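Local coordinates for carboxysome shell vertex protein CcmL (Gloeobacter violaceus, PDB 4JW0) that probably forms the vertices of the carboxysome shell, as a homopentamer thought to bring curvature into the flat hexagonal layer of CcmK subunits, at residues R64-A67 and G68-K71. Numbering follows the deposited sequence.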
ATOM      1  N   ARG A  64       8.890  -4.229  10.391  1.00 16.52           N
ATOM      2  CA  ARG A  64      10.106  -5.008  10.560  1.00 19.01           C
ATOM      3  C   ARG A  64      11.210  -4.223  11.272  1.00 26.45           C
ATOM      4  O   ARG A  64      12.291  -4.756  11.497  1.00 25.36           O
ATOM      5  CB  ARG A  64      10.620  -5.505   9.203  1.00 21.23           C
ATOM      6  CG  ARG A  64       9.604  -6.336   8.432  1.00 19.40           C
ATOM      7  CD  ARG A  64      10.259  -7.212   7.369  1.00 22.09           C
ATOM      8  NE  ARG A  64      11.165  -6.490   6.471  1.00 25.40           N
ATOM      9  CZ  ARG A  64      10.821  -5.974   5.293  1.00 24.16           C
ATOM     10  NH1 ARG A  64       9.579  -6.064   4.849  1.00 29.82           N
ATOM     11  NH2 ARG A  64      11.728  -5.352   4.554  1.00 32.65           N
ATOM     12  N   GLN A  65      10.947  -2.971  11.637  1.00 22.09           N
ATOM     13  CA  GLN A  65      12.024  -2.114  12.138  1.00 20.13           C
ATOM     14  C   GLN A  65      12.302  -2.242  13.638  1.00 30.79           C
ATOM     15  O   GLN A  65      13.308  -1.728  14.122  1.00 38.69           O
ATOM     16  CB  GLN A  65      11.755  -0.653  11.793  1.00 17.50           C
ATOM     17  CG  GLN A  65      11.525  -0.422  10.315  1.00 21.53           C
ATOM     18  CD  GLN A  65      12.622  -1.023   9.467  1.00 29.15           C
ATOM     19  OE1 GLN A  65      13.806  -0.847   9.751  1.00 23.71           O
ATOM     20  NE2 GLN A  65      12.234  -1.761   8.433  1.00 26.37           N
ATOM     21  N   VAL A  66      11.430  -2.928  14.368  1.00 23.77           N
ATOM     22  CA  VAL A  66      11.631  -3.094  15.807  1.00 23.85           C
ATOM     23  C   VAL A  66      12.499  -4.312  16.105  1.00 27.19           C
ATOM     24  O   VAL A  66      12.532  -5.267  15.336  1.00 23.23           O
ATOM     25  CB  VAL A  66      10.301  -3.206  16.570  1.00 25.65           C
ATOM     26  CG1 VAL A  66       9.487  -1.926  16.400  1.00 26.63           C
ATOM     27  CG2 VAL A  66       9.518  -4.418  16.123  1.00 28.59           C
ATOM     28  N   ALA A  67      13.197  -4.267  17.236  1.00 24.43           N
ATOM     29  CA  ALA A  67      14.139  -5.317  17.602  1.00 25.44           C
ATOM     30  C   ALA A  67      13.512  -6.698  17.482  1.00 23.92           C
ATOM     31  O   ALA A  67      12.467  -6.965  18.074  1.00 24.46           O
ATOM     32  CB  ALA A  67      14.646  -5.098  19.017  1.00 27.67           C
ATOM     33  N   GLY A  68      14.155  -7.570  16.711  1.00 26.32           N
ATOM     34  CA  GLY A  68      13.700  -8.942  16.567  1.00 20.80           C
ATOM     35  C   GLY A  68      12.858  -9.227  15.330  1.00 26.02           C
ATOM     36  O   GLY A  68      12.638 -10.389  14.993  1.00 25.29           O
ATOM     37  N   SER A  69      12.397  -8.183  14.644  1.00 25.01           N
ATOM     38  CA  SER A  69      11.439  -8.359  13.547  1.00 24.42           C
ATOM     39  C   SER A  69      11.998  -8.115  12.145  1.00 24.51           C
ATOM     40  O   SER A  69      11.248  -8.112  11.175  1.00 23.68           O
ATOM     41  CB  SER A  69      10.235  -7.450  13.775  1.00 23.02           C
ATOM     42  OG  SER A  69       9.512  -7.878  14.915  1.00 29.43           O
ATOM     43  N   GLU A  70      13.309  -7.930  12.034  1.00 24.33           N
ATOM     44  CA  GLU A  70      13.927  -7.547  10.770  1.00 26.17           C
ATOM     45  C   GLU A  70      13.587  -8.486   9.609  1.00 26.16           C
ATOM     46  O   GLU A  70      13.378  -8.042   8.480  1.00 26.84           O
ATOM     47  CB  GLU A  70      15.446  -7.469  10.940  1.00 33.85           C
ATOM     48  CG  GLU A  70      16.184  -6.968   9.710  1.00 51.52           C
ATOM     49  CD  GLU A  70      17.691  -7.078   9.850  1.00 85.61           C
ATOM     50  OE1 GLU A  70      18.160  -7.961  10.604  1.00 78.45           O
ATOM     51  OE2 GLU A  70      18.406  -6.277   9.209  1.00105.08           O
ATOM     52  N   LYS A  71      13.535  -9.782   9.887  1.00 22.92           N
ATOM     53  CA  LYS A  71      13.279 -10.773   8.848  1.00 27.52           C
ATOM     54  C   LYS A  71      11.968 -11.519   9.072  1.00 23.87           C
ATOM     55  O   LYS A  71      11.796 -12.637   8.594  1.00 25.81           O
ATOM     56  CB  LYS A  71      14.443 -11.767   8.760  1.00 24.50           C
ATOM     57  CG  LYS A  71      15.689 -11.214   8.083  1.00 44.33           C
ATOM     58  CD  LYS A  71      16.700 -12.323   7.800  1.00 66.36           C
ATOM     59  CE  LYS A  71      17.651 -11.947   6.673  1.00 95.11           C
ATOM     60  NZ  LYS A  71      18.622 -13.039   6.369  1.00 79.95           N
TER
HETATM   61  O   HOH W   1      10.296  -8.399  17.457  1.00 36.80           O
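A type II beta turn from Val-66 to Ser-69 reverses the chain here, closed by the bond from Ser-69 N to Val-66 O (3.0 Å, N-H...O angle 157°). Gly-68 takes the third position with phi 98°, where a CB would be jammed against the carbonyl oxygen of Ala-67. A water over one face of the turn gives a proton to Ala-67 O and pairs with Ser-69 OG, each at 2.7 Å. The serine hydroxyl lies beside its own backbone N (chi1 -67°), which leaves it 3.7 Å from Val-66 CG2. Past the turn the two arms stay close: Glu-70 CA makes a C-H...O contact with Arg-64 O at 3.3 Å. The aliphatic part of Arg-64 runs alongside the returning backbone, CB 3.3 Å from Ser-69 O. Glu-70 O lies at the edge of the guanidinium, close to its plane, and takes a weak, bent bond of 3.4 Å from NE. The stronger polar partner, bound by NH1, is Ser-61 OG of a neighbouring subunit. With an alanine here, Ser-61 of that subunit would probably lose its guanidinium partner, Glu-70 O its weak one, and the returning backbone the cover of CG and CD. The turn belongs to the long surface loop joining strands 54-59 and 76-81, adjacent antiparallel strands of the OB-fold sheet, and side chains in and beside it pack on two neighbouring copies in the pentamer.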